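Local coordinates for beta-1,3-glucosyltransferase (Paecilomyces sp. J18, PDB 5JVV), which is a glucosyltransferase, a carbohydrate-active enzyme built as a beta-sandwich of jelly-roll type with two curved sheets packed face to face, at residues A[81-91]-A[182-192]; A[130-138]-A[226-236]. All coordinates share one frame; numbering follows the deposited sequence. Where two conformers were deposited one is given.

Contact 1: A[81-91]-A[182-192]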
# COMPACT_ATOMS: atom_id res chain seq x y z
N ILE A 81 7.67 -0.34 -13.81
CA ILE A 81 6.50 -0.08 -14.63
C ILE A 81 6.56 1.34 -15.19
O ILE A 81 7.01 2.26 -14.51
CB ILE A 81 5.20 -0.27 -13.83
CG1 ILE A 81 5.24 0.58 -12.56
CG2 ILE A 81 5.00 -1.75 -13.47
CD1 ILE A 81 3.87 0.99 -12.05
N ASP A 82 6.12 1.52 -16.43
CA ASP A 82 6.13 2.84 -17.04
C ASP A 82 4.87 3.04 -17.86
O ASP A 82 4.78 2.57 -19.00
CB ASP A 82 7.37 3.04 -17.91
CG ASP A 82 7.54 4.47 -18.37
OD1 ASP A 82 6.82 5.36 -17.86
OD2 ASP A 82 8.43 4.72 -19.22
N HIS A 83 3.91 3.74 -17.27
CA HIS A 83 2.55 3.85 -17.80
C HIS A 83 1.89 2.47 -17.89
O HIS A 83 2.47 1.47 -17.45
CB HIS A 83 2.52 4.56 -19.15
CG HIS A 83 2.95 6.00 -19.09
ND1 HIS A 83 4.07 6.42 -18.41
CD2 HIS A 83 2.41 7.11 -19.65
CE1 HIS A 83 4.20 7.73 -18.54
NE2 HIS A 83 3.20 8.18 -19.28
N GLY A 84 0.68 2.41 -18.42
CA GLY A 84 -0.02 1.15 -18.60
C GLY A 84 -1.00 0.85 -17.48
O GLY A 84 -1.50 1.77 -16.82
N LEU A 85 -1.29 -0.43 -17.27
CA LEU A 85 -2.20 -0.85 -16.21
C LEU A 85 -1.49 -1.73 -15.21
O LEU A 85 -0.65 -2.55 -15.58
CB LEU A 85 -3.37 -1.64 -16.77
CG LEU A 85 -4.30 -1.07 -17.81
CD1 LEU A 85 -5.41 -2.09 -18.05
CD2 LEU A 85 -4.88 0.25 -17.33
N VAL A 86 -1.85 -1.58 -13.94
CA VAL A 86 -1.42 -2.50 -12.89
C VAL A 86 -2.67 -3.06 -12.22
O VAL A 86 -3.54 -2.31 -11.81
CB VAL A 86 -0.55 -1.78 -11.85
CG1 VAL A 86 -0.21 -2.73 -10.70
CG2 VAL A 86 0.72 -1.26 -12.50
N ILE A 87 -2.75 -4.39 -12.14
CA ILE A 87 -3.90 -5.04 -11.51
C ILE A 87 -3.41 -5.93 -10.39
O ILE A 87 -2.66 -6.87 -10.63
CB ILE A 87 -4.65 -5.93 -12.52
CG1 ILE A 87 -5.00 -5.14 -13.78
CG2 ILE A 87 -5.89 -6.56 -11.87
CD1 ILE A 87 -6.22 -4.26 -13.64
N ALA A 88 -3.80 -5.62 -9.16
CA ALA A 88 -3.42 -6.44 -8.02
C ALA A 88 -4.65 -7.07 -7.39
O ALA A 88 -5.52 -6.36 -6.89
CB ALA A 88 -2.68 -5.61 -6.99
N ASP A 89 -4.72 -8.41 -7.42
CA ASP A 89 -5.79 -9.11 -6.74
C ASP A 89 -5.29 -9.49 -5.35
O ASP A 89 -4.38 -10.32 -5.21
CB ASP A 89 -6.24 -10.34 -7.55
CG ASP A 89 -7.38 -11.10 -6.90
OD1 ASP A 89 -7.40 -11.22 -5.66
OD2 ASP A 89 -8.26 -11.61 -7.64
N ILE A 90 -5.86 -8.86 -4.32
CA ILE A 90 -5.38 -8.99 -2.95
C ILE A 90 -6.50 -9.56 -2.09
O ILE A 90 -7.59 -8.98 -2.00
CB ILE A 90 -4.95 -7.60 -2.42
CG1 ILE A 90 -3.85 -7.02 -3.32
CG2 ILE A 90 -4.48 -7.68 -0.97
CD1 ILE A 90 -3.65 -5.52 -3.16
N LYS A 91 -6.26 -10.72 -1.47
CA LYS A 91 -7.26 -11.37 -0.64
C LYS A 91 -7.32 -10.74 0.75
O LYS A 91 -8.39 -10.68 1.37
CB LYS A 91 -6.97 -12.87 -0.55
CG LYS A 91 -7.93 -13.64 0.35
CD LYS A 91 -7.45 -15.06 0.64
CE LYS A 91 -7.47 -15.93 -0.60
NZ LYS A 91 -8.86 -16.13 -1.11
N GLY A 182 -13.21 -10.48 1.89
CA GLY A 182 -12.33 -11.22 1.00
C GLY A 182 -11.47 -10.36 0.08
O GLY A 182 -11.01 -10.82 -0.97
N GLY A 183 -11.23 -9.11 0.48
CA GLY A 183 -10.45 -8.20 -0.33
C GLY A 183 -11.07 -7.89 -1.68
O GLY A 183 -12.29 -7.70 -1.79
N GLY A 184 -10.24 -7.81 -2.71
CA GLY A 184 -10.72 -7.49 -4.04
C GLY A 184 -9.56 -7.13 -4.93
O GLY A 184 -8.44 -7.60 -4.69
N VAL A 185 -9.82 -6.34 -5.96
CA VAL A 185 -8.77 -5.92 -6.89
C VAL A 185 -8.53 -4.42 -6.78
O VAL A 185 -9.49 -3.65 -6.76
CB VAL A 185 -9.15 -6.25 -8.35
CG1 VAL A 185 -8.21 -5.53 -9.32
CG2 VAL A 185 -9.12 -7.76 -8.57
N TYR A 186 -7.26 -4.03 -6.67
CA TYR A 186 -6.87 -2.64 -6.87
C TYR A 186 -6.25 -2.51 -8.26
O TYR A 186 -5.38 -3.30 -8.64
CB TYR A 186 -5.89 -2.18 -5.79
CG TYR A 186 -6.60 -1.50 -4.63
CD1 TYR A 186 -6.85 -0.14 -4.66
CD2 TYR A 186 -7.04 -2.23 -3.53
CE1 TYR A 186 -7.50 0.49 -3.63
CE2 TYR A 186 -7.69 -1.60 -2.48
CZ TYR A 186 -7.92 -0.23 -2.55
OH TYR A 186 -8.58 0.44 -1.53
N ALA A 187 -6.71 -1.52 -9.01
CA ALA A 187 -6.25 -1.30 -10.37
C ALA A 187 -5.75 0.12 -10.53
O ALA A 187 -6.34 1.06 -10.01
CB ALA A 187 -7.37 -1.57 -11.37
N MET A 188 -4.65 0.27 -11.27
CA MET A 188 -4.15 1.59 -11.63
C MET A 188 -4.01 1.72 -13.13
O MET A 188 -3.43 0.84 -13.78
CB MET A 188 -2.78 1.83 -10.99
CG MET A 188 -2.15 3.14 -11.48
SD MET A 188 -0.63 3.62 -10.64
CE MET A 188 0.43 2.23 -11.01
N GLN A 189 -4.56 2.80 -13.69
CA GLN A 189 -4.26 3.18 -15.07
C GLN A 189 -3.40 4.44 -15.03
O GLN A 189 -3.78 5.43 -14.40
CB GLN A 189 -5.52 3.47 -15.86
CG GLN A 189 -5.24 3.79 -17.33
CD GLN A 189 -6.48 4.24 -18.08
OE1 GLN A 189 -7.46 4.67 -17.48
NE2 GLN A 189 -6.43 4.14 -19.40
N TRP A 190 -2.25 4.40 -15.70
CA TRP A 190 -1.29 5.51 -15.68
C TRP A 190 -1.03 5.96 -17.12
O TRP A 190 -0.53 5.19 -17.94
CB TRP A 190 -0.01 5.02 -15.00
CG TRP A 190 1.23 5.88 -15.06
CD1 TRP A 190 1.34 7.18 -15.50
CD2 TRP A 190 2.55 5.49 -14.64
NE1 TRP A 190 2.65 7.60 -15.38
CE2 TRP A 190 3.41 6.58 -14.87
CE3 TRP A 190 3.08 4.32 -14.11
CZ2 TRP A 190 4.77 6.53 -14.57
CZ3 TRP A 190 4.43 4.26 -13.81
CH2 TRP A 190 5.26 5.36 -14.05
N THR A 191 -1.42 7.21 -17.43
CA THR A 191 -1.17 7.80 -18.75
C THR A 191 -0.43 9.11 -18.54
O THR A 191 -0.18 9.48 -17.40
CB THR A 191 -2.48 8.09 -19.51
OG1 THR A 191 -3.17 9.19 -18.89
CG2 THR A 191 -3.38 6.88 -19.54
N ASP A 192 -0.08 9.82 -19.61
CA ASP A 192 0.60 11.10 -19.45
C ASP A 192 -0.25 12.04 -18.61
O ASP A 192 0.27 12.78 -17.77
CB ASP A 192 0.86 11.76 -20.81
CG ASP A 192 2.12 11.25 -21.50
OD1 ASP A 192 2.94 10.58 -20.85
OD2 ASP A 192 2.28 11.54 -22.71
O HOH W 1 -11.21 -13.91 -1.13
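Strands 84-90 and 184-190 pair antiparallel within one sheet of the beta-sandwich, from Gly84 opposite Trp190 to Ile90 opposite Gly184, and illustrate how a regular backbone ladder is finished by specific side chains. Each of the four hydrogen-bonded pairs forms both of its bonds, as when Val86 N meets Met188 O at 2.9 Å. On the face carrying Val86 and Met188, the thioether chain bends at its last torsion (chi3 60°), which brings Met188 CE within 3.8 Å of Val86 CG2; the same methyl meets the end of Ile81 tip to tip. On the other face Ile87 CG2 touches Val185 CG1 at 3.6 Å.

At the Gly84-Trp190 end of the ladder, the His83 ring lies in an offset stack on the five-membered ring of Trp190, with centroids 4.1 Å apart and planes at 25°. His83 CA adds a CH-pi contact over that ring. Both imidazole nitrogens are engaged: His83 NE2 donates to Asp192 OD1 at 2.9 Å, while His83 ND1 donates to Asp82 OD1 at 3.0 Å from above the carboxylate plane. The two carboxylates thus fix the ring's rotation and would probably favour its protonated form.

Strand 289-297 flanks 84-90 and strand 195-201 flanks 184-190, so the pair lies inside its sheet, while Tyr186, Met188 and Ile90 pack against strand 116-121 of the facing sheet.

Contact 2: A[130-138]-A[226-236]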
# COMPACT_ATOMS: atom_id res chain seq x y z
N THR A 130 -6.58 5.42 1.99
CA THR A 130 -6.15 6.75 1.56
C THR A 130 -5.17 6.62 0.42
O THR A 130 -4.08 6.07 0.54
CB THR A 130 -5.58 7.64 2.69
OG1 THR A 130 -4.54 6.94 3.39
CG2 THR A 130 -6.67 8.04 3.66
N MET A 131 -5.60 7.11 -0.74
CA MET A 131 -4.77 7.14 -1.93
C MET A 131 -4.06 8.48 -1.94
O MET A 131 -4.69 9.51 -1.71
CB MET A 131 -5.64 7.02 -3.19
CG MET A 131 -6.37 5.67 -3.28
SD MET A 131 -7.75 5.69 -4.43
CE MET A 131 -8.94 6.62 -3.46
N VAL A 132 -2.75 8.47 -2.17
CA VAL A 132 -1.97 9.71 -2.10
C VAL A 132 -0.98 9.78 -3.26
O VAL A 132 -0.33 8.79 -3.57
CB VAL A 132 -1.13 9.79 -0.80
CG1 VAL A 132 -0.51 11.18 -0.64
CG2 VAL A 132 -1.97 9.45 0.42
N LEU A 133 -0.88 10.94 -3.90
CA LEU A 133 0.26 11.20 -4.78
C LEU A 133 1.11 12.32 -4.19
O LEU A 133 0.58 13.24 -3.56
CB LEU A 133 -0.19 11.59 -6.19
CG LEU A 133 -0.26 10.48 -7.24
CD1 LEU A 133 -1.21 9.36 -6.84
CD2 LEU A 133 -0.67 11.05 -8.60
N HIS A 134 2.42 12.22 -4.39
CA HIS A 134 3.33 13.32 -4.12
C HIS A 134 4.08 13.55 -5.41
O HIS A 134 4.62 12.59 -5.98
CB HIS A 134 4.33 12.96 -3.01
CG HIS A 134 3.69 12.63 -1.70
ND1 HIS A 134 3.35 13.59 -0.77
CD2 HIS A 134 3.35 11.44 -1.14
CE1 HIS A 134 2.82 13.01 0.29
NE2 HIS A 134 2.81 11.71 0.09
N THR A 135 4.12 14.79 -5.89
CA THR A 135 4.77 15.09 -7.16
C THR A 135 5.86 16.14 -6.97
O THR A 135 5.79 16.93 -6.03
CB THR A 135 3.76 15.62 -8.21
OG1 THR A 135 3.12 16.81 -7.72
CG2 THR A 135 2.70 14.57 -8.53
N LYS A 136 6.84 16.16 -7.87
CA LYS A 136 7.83 17.26 -7.86
C LYS A 136 7.22 18.56 -8.36
O LYS A 136 7.45 19.63 -7.78
CB LYS A 136 9.06 16.90 -8.70
CG LYS A 136 9.92 15.76 -8.16
CD LYS A 136 10.89 15.22 -9.22
CE LYS A 136 12.18 16.02 -9.29
NZ LYS A 136 13.14 15.53 -10.33
N GLY A 137 6.43 18.49 -9.43
CA GLY A 137 5.86 19.67 -10.04
C GLY A 137 4.58 20.15 -9.39
O GLY A 137 3.95 19.43 -8.62
N ASN A 138 4.19 21.39 -9.71
CA ASN A 138 2.90 21.92 -9.28
C ASN A 138 1.76 21.16 -9.95
O ASN A 138 1.61 21.20 -11.17
CB ASN A 138 2.78 23.40 -9.65
CG ASN A 138 3.93 24.24 -9.13
OD1 ASN A 138 4.49 25.07 -9.85
ND2 ASN A 138 4.30 24.02 -7.87
N PHE A 226 -6.65 11.03 -10.30
CA PHE A 226 -5.57 12.00 -10.18
C PHE A 226 -5.30 12.65 -11.53
O PHE A 226 -4.50 12.17 -12.35
CB PHE A 226 -4.31 11.38 -9.56
CG PHE A 226 -4.53 10.89 -8.15
CD1 PHE A 226 -4.20 11.70 -7.06
CD2 PHE A 226 -5.08 9.64 -7.91
CE1 PHE A 226 -4.41 11.26 -5.76
CE2 PHE A 226 -5.29 9.18 -6.62
CZ PHE A 226 -4.96 10.00 -5.53
N LYS A 227 -5.98 13.77 -11.75
CA LYS A 227 -6.03 14.43 -13.04
C LYS A 227 -6.32 15.89 -12.72
O LYS A 227 -7.10 16.18 -11.82
CB LYS A 227 -7.15 13.81 -13.87
CG LYS A 227 -7.43 14.48 -15.20
CD LYS A 227 -8.38 13.60 -16.02
CE LYS A 227 -9.42 14.43 -16.76
NZ LYS A 227 -10.36 15.08 -15.81
N GLY A 228 -5.67 16.81 -13.43
CA GLY A 228 -5.84 18.21 -13.11
C GLY A 228 -4.90 19.16 -13.82
O GLY A 228 -4.77 19.13 -15.04
N THR A 229 -4.23 20.00 -13.04
CA THR A 229 -3.54 21.17 -13.59
C THR A 229 -2.11 20.90 -14.06
O THR A 229 -1.40 21.83 -14.44
CB THR A 229 -3.50 22.33 -12.58
OG1 THR A 229 -2.72 21.97 -11.44
CG2 THR A 229 -4.91 22.68 -12.14
N CYS A 230 -1.69 19.64 -13.99
CA CYS A 230 -0.44 19.22 -14.59
C CYS A 230 -0.70 17.90 -15.27
O CYS A 230 -1.70 17.24 -15.00
CB CYS A 230 0.65 19.04 -13.53
SG CYS A 230 0.48 17.52 -12.54
N ASP A 231 0.20 17.49 -16.16
CA ASP A 231 0.13 16.14 -16.69
C ASP A 231 0.68 15.20 -15.61
O ASP A 231 1.89 14.99 -15.51
CB ASP A 231 0.90 16.02 -18.01
CG ASP A 231 0.12 16.58 -19.20
OD1 ASP A 231 -1.12 16.72 -19.10
OD2 ASP A 231 0.75 16.89 -20.23
N ILE A 232 -0.23 14.68 -14.79
CA ILE A 232 0.12 13.91 -13.60
C ILE A 232 1.08 12.75 -13.89
O ILE A 232 2.03 12.50 -13.14
CB ILE A 232 -1.18 13.35 -12.93
CG1 ILE A 232 -1.96 14.46 -12.22
CG2 ILE A 232 -0.86 12.23 -11.96
CD1 ILE A 232 -1.31 14.96 -10.93
N GLY A 233 0.83 12.03 -14.98
CA GLY A 233 1.64 10.85 -15.27
C GLY A 233 3.03 11.15 -15.78
O GLY A 233 3.88 10.25 -15.83
N LYS A 234 3.29 12.40 -16.18
CA LYS A 234 4.63 12.79 -16.61
C LYS A 234 5.49 13.18 -15.42
O LYS A 234 6.69 13.45 -15.57
CB LYS A 234 4.56 13.96 -17.61
CG LYS A 234 4.05 13.60 -18.99
CD LYS A 234 4.26 14.79 -19.93
CE LYS A 234 3.61 14.59 -21.28
NZ LYS A 234 4.01 15.67 -22.23
N GLU A 235 4.89 13.21 -14.24
CA GLU A 235 5.62 13.49 -13.01
C GLU A 235 6.46 12.33 -12.52
O GLU A 235 7.26 12.48 -11.59
CB GLU A 235 4.65 13.90 -11.90
CG GLU A 235 3.97 15.23 -12.13
CD GLU A 235 4.94 16.41 -12.09
OE1 GLU A 235 4.73 17.36 -12.87
OE2 GLU A 235 5.89 16.39 -11.27
N PHE A 236 6.28 11.16 -13.13
CA PHE A 236 6.92 9.95 -12.66
C PHE A 236 7.75 9.27 -13.73
O PHE A 236 7.29 9.07 -14.86
CB PHE A 236 5.87 8.99 -12.09
CG PHE A 236 5.05 9.59 -11.00
CD1 PHE A 236 5.56 9.69 -9.71
CD2 PHE A 236 3.78 10.10 -11.25
CE1 PHE A 236 4.82 10.28 -8.69
CE2 PHE A 236 3.03 10.68 -10.23
CZ PHE A 236 3.55 10.77 -8.95
O HOH W 2 7.19 13.68 -9.04
O HOH W 3 3.98 20.08 -12.73
O HOH W 4 1.02 22.98 -13.34
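The loop between strands 224-226 and 240-247 of the beta-sandwich closes over the end of strand 130-134, where Leu133 meets Phe226 and Ile232; it packs its phenyl rings and Ile232 on the strand and reaches the turn that follows through polar bonds. Leu133 CD1 sits over the centre of the Phe226 ring, 3.7 Å from the centroid and only 6° off the ring normal, a clear CH-pi contact. The second branch turns to the loop, with Leu133 CD2 3.6 Å from Ile232 CG2. Met131 approaches the same phenyl ring at its edge, its CB 3.8 Å from Phe226 CZ. The ring of Phe236 presents its own edge to the strand, Phe236 CE1 lying 3.6 Å from His134 O.

Strand 130-134 belongs to the mixed sheet, whereas Phe226 ends a strand of the antiparallel sheet, so the contact spans the two layers of the sandwich; the loop includes the 3-10 turn 232-234, and the disulfide Cys139-Cys230 links it to the residue directly after Asn138.

Beyond the strand the interaction becomes polar. Glu235 bends at chi2 (-67°), directing its carboxylate to the turn after Thr135, where Gly137 N donates to Glu235 OE2 at 2.8 Å from well above the carboxylate plane. Thr135 OG1 steadies this turn by donating to Gly137 O at 2.9 Å. A water gives hydrogen bonds to both Glu235 OE1 and Asn138 O, a second joins Lys136 N to Glu235 O, and a third donates to Asn138 O and, at 2.9 Å, to Thr229 O.

The four segments alternate along the chain: 81-91, 130-138, 182-192, then 226-236, so that each contact joins parts of the sequence separated by a segment of the other. Their centres lie about 17 Å apart. Contact 1 is internal to the antiparallel sheet, whereas contact 2 spans from that sheet's strand 224-226 to the mixed sheet; strands 116-121 and 195-201 pack against both. They meet directly where Trp190 NE1 probably donates to Gly233 O (3.0 Å), and Asp192 packs beside Asp231 and Lys234. Contact 1 thus builds one sheet, contact 2 brings the loop leaving it onto the other, and the Trp190-Gly233 bond joins the two.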